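Local coordinates for aldehyde dehydrogenase family protein (Pseudomonas syringae pv. tomato, PDB 6X9L) that probably oxidises long-chain aliphatic aldehydes such as octanal with NAD+ as the electron acceptor, as a member of the aldehyde dehydrogenase family, at residues A[87-92]-A[195-200]; A[98-103]-A[188-193]. The protein carries 1 engineered substitution. One frame throughout, in Å; residues are numbered along the deposited sequence.

Interaction 1: A[87-92]-A[195-200]; sequences ELIIER and AQLVHD
One face of the Arg92 guanidinium lies over Leu88, whose CG is 3.7 Å above the plane near the rim, while the NH1-NH2 edge turns to the carboxylate of Asp200. This end-on salt bridge ties the residue that follows helix 75-91 to helix 188-201 in the aldehyde dehydrogenase fold; segments 87-91 and 195-200 run at 129° with axes 10.0 Å apart. Both nitrogens grip one oxygen: NH2 of Arg92 reaches OD2 of Asp200 at 2.7 Å, from above the carboxylate plane, while NH1 uses the anti lone pair of OD2. The two planes stand 71° apart. Arginine suits this junction between two helices because its chain, extended from CG to NE, runs past Leu197 in the opposite direction and reaches the acid across the apolar side chains of Leu88 and Leu197. Leu197, with CG anti to the backbone N (chi1 -174°), extends to the other helix. CG of Leu197 meets CB of Leu88 at 3.6 Å, and its CD1 lies 3.7 Å from CG1 of Ile89, crossing that chain at about a right angle. Ile89 also packs on Val123 of helix 117-129. The other Asp200 oxygen, OD1, accepts from NE2 of Gln196, one turn earlier, at 3.2 Å.

Interaction 2: A[98-103]-A[188-193]; sequences QAISLE and PLSALL
Glu103 takes the crowded first torsion, CG between the backbone N and the carbonyl carbon (chi1 55°), then runs extended beyond CG, carrying its carboxylate to the first turn of helix 188-201. Ser190 adopts the matching crowded position (chi1 59°), so its OG donates to OE2 of Glu103 at 2.5 Å through the syn lone pair. The other oxygen, OE1, less surely placed, accepts from N of Ser190 at 3.3 Å, nearly straight (158°), and weakly from N of Leu189. Glutamate suits amides at a helix N-terminal end, where the dipole would probably stabilise its ionised form; Pro188, whose N has no hydrogen to share, takes no part in the bonding although near OE1. Small residues let the nearly antiparallel segments approach to 8.2 Å: Ala99 and Ser190 face each other, and CB of Ala99 touches CD1 of Leu193 at 3.7 Å. Leu102 CD2 and Leu189 CD1 meet obliquely. CG1 of Ile100 touches CB of Ser190. The Pro188 side chain is about 10 Å from the bound NAD, and Glu185, just before it, binds NAD+. Pro161 of helix 161-174 packs on Glu103 and Ser190, Ile100 touches Gln115 of helix 108-115, and Val36 of strand 33-38 lies against Pro188 and Leu189.

Overall arrangement
From the N terminus the chain passes through helix 75-91 and, almost at once, helix 93-104, the two that lead into the first partners. It then continues through helices 108-115 and 117-129, strands 136-138 and 143-155, helix 161-174 and strand 178-182 before returning as helix 188-201. The start of that helix closes the shorter loop in interaction 2, with 84 residues between the segments; its end closes another in interaction 1, with 102, so the loop closed by interaction 2 falls inside the longer one. Their centres are 13 Å apart. Helix 188-201 thus ties two consecutive helices, 75-91 and 93-104, to the sheet bearing strand 208-210, with interaction 2 nearer the NAD.

Interaction 1: A[87-92]-A[195-200]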
loop_
_atom_site.group_PDB
_atom_site.type_symbol
_atom_site.label_atom_id
_atom_site.label_comp_id
_atom_site.label_asym_id
_atom_site.label_seq_id
_atom_site.Cartn_x
_atom_site.Cartn_y
_atom_site.Cartn_z
ATOM N N GLU A 87 -11.356 -26.909 11.444
ATOM C CA GLU A 87 -11.782 -28.014 12.297
ATOM C C GLU A 87 -10.676 -28.412 13.261
ATOM O O GLU A 87 -10.936 -28.676 14.443
ATOM C CB GLU A 87 -12.185 -29.218 11.453
ATOM C CG GLU A 87 -13.361 -28.999 10.539
ATOM C CD GLU A 87 -13.499 -30.121 9.523
ATOM O OE1 GLU A 87 -12.883 -31.187 9.731
ATOM O OE2 GLU A 87 -14.208 -29.933 8.509
ATOM N N LEU A 88 -9.433 -28.453 12.776
ATOM C CA LEU A 88 -8.334 -28.941 13.597
ATOM C C LEU A 88 -8.000 -27.957 14.714
ATOM O O LEU A 88 -7.674 -28.361 15.837
ATOM C CB LEU A 88 -7.121 -29.211 12.711
ATOM C CG LEU A 88 -6.743 -30.680 12.482
ATOM C CD1 LEU A 88 -7.959 -31.597 12.623
ATOM C CD2 LEU A 88 -6.097 -30.847 11.116
ATOM N N ILE A 89 -8.087 -26.659 14.428
ATOM C CA ILE A 89 -7.923 -25.663 15.478
ATOM C C ILE A 89 -8.933 -25.912 16.597
ATOM O O ILE A 89 -8.580 -25.907 17.783
ATOM C CB ILE A 89 -8.053 -24.248 14.884
ATOM C CG1 ILE A 89 -6.836 -23.919 14.032
ATOM C CG2 ILE A 89 -8.255 -23.180 15.969
ATOM C CD1 ILE A 89 -6.998 -22.640 13.229
ATOM N N ILE A 90 -10.201 -26.158 16.229
ATOM C CA ILE A 90 -11.266 -26.361 17.210
ATOM C C ILE A 90 -11.037 -27.647 17.985
ATOM O O ILE A 90 -11.368 -27.742 19.173
ATOM C CB ILE A 90 -12.642 -26.378 16.517
ATOM C CG1 ILE A 90 -12.933 -25.025 15.857
ATOM C CG2 ILE A 90 -13.731 -26.738 17.517
ATOM C CD1 ILE A 90 -13.296 -23.941 16.822
ATOM N N GLU A 91 -10.491 -28.662 17.309
ATOM C CA GLU A 91 -10.212 -29.956 17.930
ATOM C C GLU A 91 -9.034 -29.872 18.895
ATOM O O GLU A 91 -9.042 -30.501 19.959
ATOM C CB GLU A 91 -9.910 -30.985 16.842
ATOM C CG GLU A 91 -10.968 -32.023 16.583
ATOM C CD GLU A 91 -10.518 -32.985 15.501
ATOM O OE1 GLU A 91 -11.200 -33.088 14.460
ATOM O OE2 GLU A 91 -9.454 -33.615 15.685
ATOM N N ARG A 92 -7.998 -29.123 18.525
ATOM C CA ARG A 92 -6.792 -29.016 19.332
ATOM C C ARG A 92 -6.751 -27.720 20.130
ATOM O O ARG A 92 -5.667 -27.261 20.503
ATOM C CB ARG A 92 -5.551 -29.143 18.444
ATOM C CG ARG A 92 -5.512 -30.423 17.636
ATOM C CD ARG A 92 -4.382 -30.419 16.628
ATOM N NE ARG A 92 -4.467 -31.558 15.715
ATOM C CZ ARG A 92 -3.534 -31.868 14.819
ATOM N NH1 ARG A 92 -2.433 -31.136 14.704
ATOM N NH2 ARG A 92 -3.692 -32.920 14.037
ATOM N N ALA A 195 1.886 -24.976 12.795
ATOM C CA ALA A 195 2.489 -25.575 11.606
ATOM C C ALA A 195 2.133 -27.054 11.510
ATOM O O ALA A 195 1.717 -27.539 10.449
ATOM C CB ALA A 195 4.006 -25.390 11.622
ATOM N N GLN A 196 2.283 -27.785 12.623
ATOM C CA GLN A 196 1.866 -29.183 12.665
ATOM C C GLN A 196 0.415 -29.328 12.241
ATOM O O GLN A 196 0.047 -30.298 11.569
ATOM C CB GLN A 196 2.052 -29.737 14.073
ATOM C CG GLN A 196 1.863 -31.232 14.157
ATOM C CD GLN A 196 2.791 -31.956 13.217
ATOM O OE1 GLN A 196 4.018 -31.810 13.307
ATOM N NE2 GLN A 196 2.215 -32.727 12.286
ATOM N N LEU A 197 -0.415 -28.351 12.623
ATOM C CA LEU A 197 -1.851 -28.395 12.370
ATOM C C LEU A 197 -2.171 -28.246 10.885
ATOM O O LEU A 197 -3.013 -28.982 10.351
ATOM C CB LEU A 197 -2.550 -27.301 13.188
ATOM C CG LEU A 197 -4.079 -27.257 13.172
ATOM C CD1 LEU A 197 -4.610 -26.877 14.547
ATOM C CD2 LEU A 197 -4.571 -26.290 12.122
ATOM N N VAL A 198 -1.547 -27.273 10.202
ATOM C CA VAL A 198 -1.788 -27.164 8.760
ATOM C C VAL A 198 -1.217 -28.382 8.038
ATOM O O VAL A 198 -1.783 -28.836 7.038
ATOM C CB VAL A 198 -1.246 -25.844 8.154
ATOM C CG1 VAL A 198 -1.688 -24.601 8.987
ATOM C CG2 VAL A 198 0.258 -25.887 7.967
ATOM N N HIS A 199 -0.118 -28.951 8.530
ATOM C CA HIS A 199 0.379 -30.193 7.945
ATOM C C HIS A 199 -0.679 -31.289 8.011
ATOM O O HIS A 199 -1.019 -31.910 6.993
ATOM C CB HIS A 199 1.647 -30.649 8.660
ATOM C CG HIS A 199 2.170 -31.955 8.154
ATOM N ND1 HIS A 199 2.814 -32.073 6.940
ATOM C CD2 HIS A 199 2.117 -33.203 8.677
ATOM C CE1 HIS A 199 3.151 -33.333 6.743
ATOM N NE2 HIS A 199 2.736 -34.041 7.780
ATOM N N ASP A 200 -1.205 -31.540 9.214
ATOM C CA ASP A 200 -2.228 -32.559 9.410
ATOM C C ASP A 200 -3.511 -32.238 8.650
ATOM O O ASP A 200 -4.230 -33.149 8.230
ATOM C CB ASP A 200 -2.505 -32.713 10.905
ATOM C CG ASP A 200 -1.331 -33.319 11.661
ATOM O OD1 ASP A 200 -0.462 -33.950 11.023
ATOM O OD2 ASP A 200 -1.277 -33.181 12.901
#

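Interaction 2: A[98-103]-A[188-193]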
loop_
_atom_site.group_PDB
_atom_site.type_symbol
_atom_site.label_atom_id
_atom_site.label_comp_id
_atom_site.label_asym_id
_atom_site.label_seq_id
_atom_site.Cartn_x
_atom_site.Cartn_y
_atom_site.Cartn_z
ATOM N N GLN A 98 -3.034 -23.984 25.995
ATOM C CA GLN A 98 -1.982 -24.223 26.983
ATOM C C GLN A 98 -0.616 -23.727 26.504
ATOM O O GLN A 98 0.181 -23.236 27.312
ATOM C CB GLN A 98 -1.945 -25.706 27.338
ATOM C CG GLN A 98 -3.228 -26.173 28.029
ATOM C CD GLN A 98 -3.203 -25.976 29.534
ATOM O OE1 GLN A 98 -2.148 -25.733 30.129
ATOM N NE2 GLN A 98 -4.373 -26.073 30.165
ATOM N N ALA A 99 -0.333 -23.824 25.203
ATOM C CA ALA A 99 0.951 -23.357 24.688
ATOM C C ALA A 99 1.027 -21.821 24.671
ATOM O O ALA A 99 2.059 -21.241 25.033
ATOM C CB ALA A 99 1.199 -23.955 23.297
ATOM N N ILE A 100 -0.060 -21.150 24.278
ATOM C CA ILE A 100 -0.110 -19.685 24.353
ATOM C C ILE A 100 0.138 -19.208 25.783
ATOM O O ILE A 100 1.006 -18.365 26.041
ATOM C CB ILE A 100 -1.463 -19.176 23.829
ATOM C CG1 ILE A 100 -1.619 -19.486 22.330
ATOM C CG2 ILE A 100 -1.670 -17.694 24.219
ATOM C CD1 ILE A 100 -3.078 -19.476 21.816
ATOM N N SER A 101 -0.649 -19.726 26.729
ATOM C CA SER A 101 -0.466 -19.409 28.140
ATOM C C SER A 101 0.977 -19.638 28.578
ATOM O O SER A 101 1.583 -18.790 29.247
ATOM C CB SER A 101 -1.418 -20.263 28.980
ATOM O OG SER A 101 -1.422 -19.875 30.340
ATOM N N LEU A 102 1.541 -20.792 28.209
ATOM C CA LEU A 102 2.894 -21.123 28.646
ATOM C C LEU A 102 3.913 -20.105 28.138
ATOM O O LEU A 102 4.792 -19.660 28.894
ATOM C CB LEU A 102 3.275 -22.523 28.171
ATOM C CG LEU A 102 4.671 -22.948 28.627
ATOM C CD1 LEU A 102 4.654 -23.140 30.119
ATOM C CD2 LEU A 102 5.152 -24.215 27.911
ATOM N N GLU A 103 3.795 -19.703 26.866
ATOM C CA GLU A 103 4.854 -18.912 26.251
ATOM C C GLU A 103 4.731 -17.430 26.580
ATOM O O GLU A 103 5.751 -16.771 26.791
ATOM C CB GLU A 103 4.875 -19.130 24.741
ATOM C CG GLU A 103 3.555 -18.861 24.075
ATOM C CD GLU A 103 3.588 -19.106 22.574
ATOM O OE1 GLU A 103 4.630 -19.578 22.066
ATOM O OE2 GLU A 103 2.578 -18.811 21.896
ATOM N N PRO A 188 7.046 -18.666 20.229
ATOM C CA PRO A 188 7.217 -19.607 19.118
ATOM C C PRO A 188 6.503 -20.934 19.300
ATOM O O PRO A 188 6.322 -21.663 18.323
ATOM C CB PRO A 188 8.724 -19.821 19.100
ATOM C CG PRO A 188 9.070 -19.756 20.564
ATOM C CD PRO A 188 8.177 -18.703 21.167
ATOM N N LEU A 189 6.100 -21.270 20.526
ATOM C CA LEU A 189 5.617 -22.622 20.793
ATOM C C LEU A 189 4.268 -22.887 20.128
ATOM O O LEU A 189 4.040 -23.981 19.589
ATOM C CB LEU A 189 5.533 -22.854 22.298
ATOM C CG LEU A 189 6.856 -22.529 22.984
ATOM C CD1 LEU A 189 6.791 -22.823 24.487
ATOM C CD2 LEU A 189 8.003 -23.249 22.288
ATOM N N SER A 190 3.358 -21.908 20.172
ATOM C CA SER A 190 2.042 -22.100 19.581
ATOM C C SER A 190 2.127 -22.110 18.065
ATOM O O SER A 190 1.423 -22.880 17.401
ATOM C CB SER A 190 1.070 -21.024 20.088
ATOM O OG SER A 190 1.482 -19.692 19.785
ATOM N N ALA A 191 3.014 -21.292 17.498
ATOM C CA ALA A 191 3.294 -21.390 16.071
ATOM C C ALA A 191 3.769 -22.799 15.701
ATOM O O ALA A 191 3.370 -23.344 14.666
ATOM C CB ALA A 191 4.325 -20.327 15.672
ATOM N N LEU A 192 4.607 -23.414 16.548
ATOM C CA LEU A 192 5.041 -24.786 16.291
ATOM C C LEU A 192 3.858 -25.740 16.187
ATOM O O LEU A 192 3.822 -26.588 15.293
ATOM C CB LEU A 192 6.003 -25.255 17.380
ATOM C CG LEU A 192 7.448 -24.763 17.325
ATOM C CD1 LEU A 192 8.216 -25.337 18.502
ATOM C CD2 LEU A 192 8.109 -25.135 16.007
ATOM N N LEU A 193 2.886 -25.625 17.099
ATOM C CA LEU A 193 1.665 -26.434 17.016
ATOM C C LEU A 193 0.853 -26.102 15.772
ATOM O O LEU A 193 0.272 -26.993 15.141
ATOM C CB LEU A 193 0.794 -26.217 18.254
ATOM C CG LEU A 193 1.306 -26.788 19.562
ATOM C CD1 LEU A 193 0.333 -26.436 20.699
ATOM C CD2 LEU A 193 1.453 -28.269 19.404
#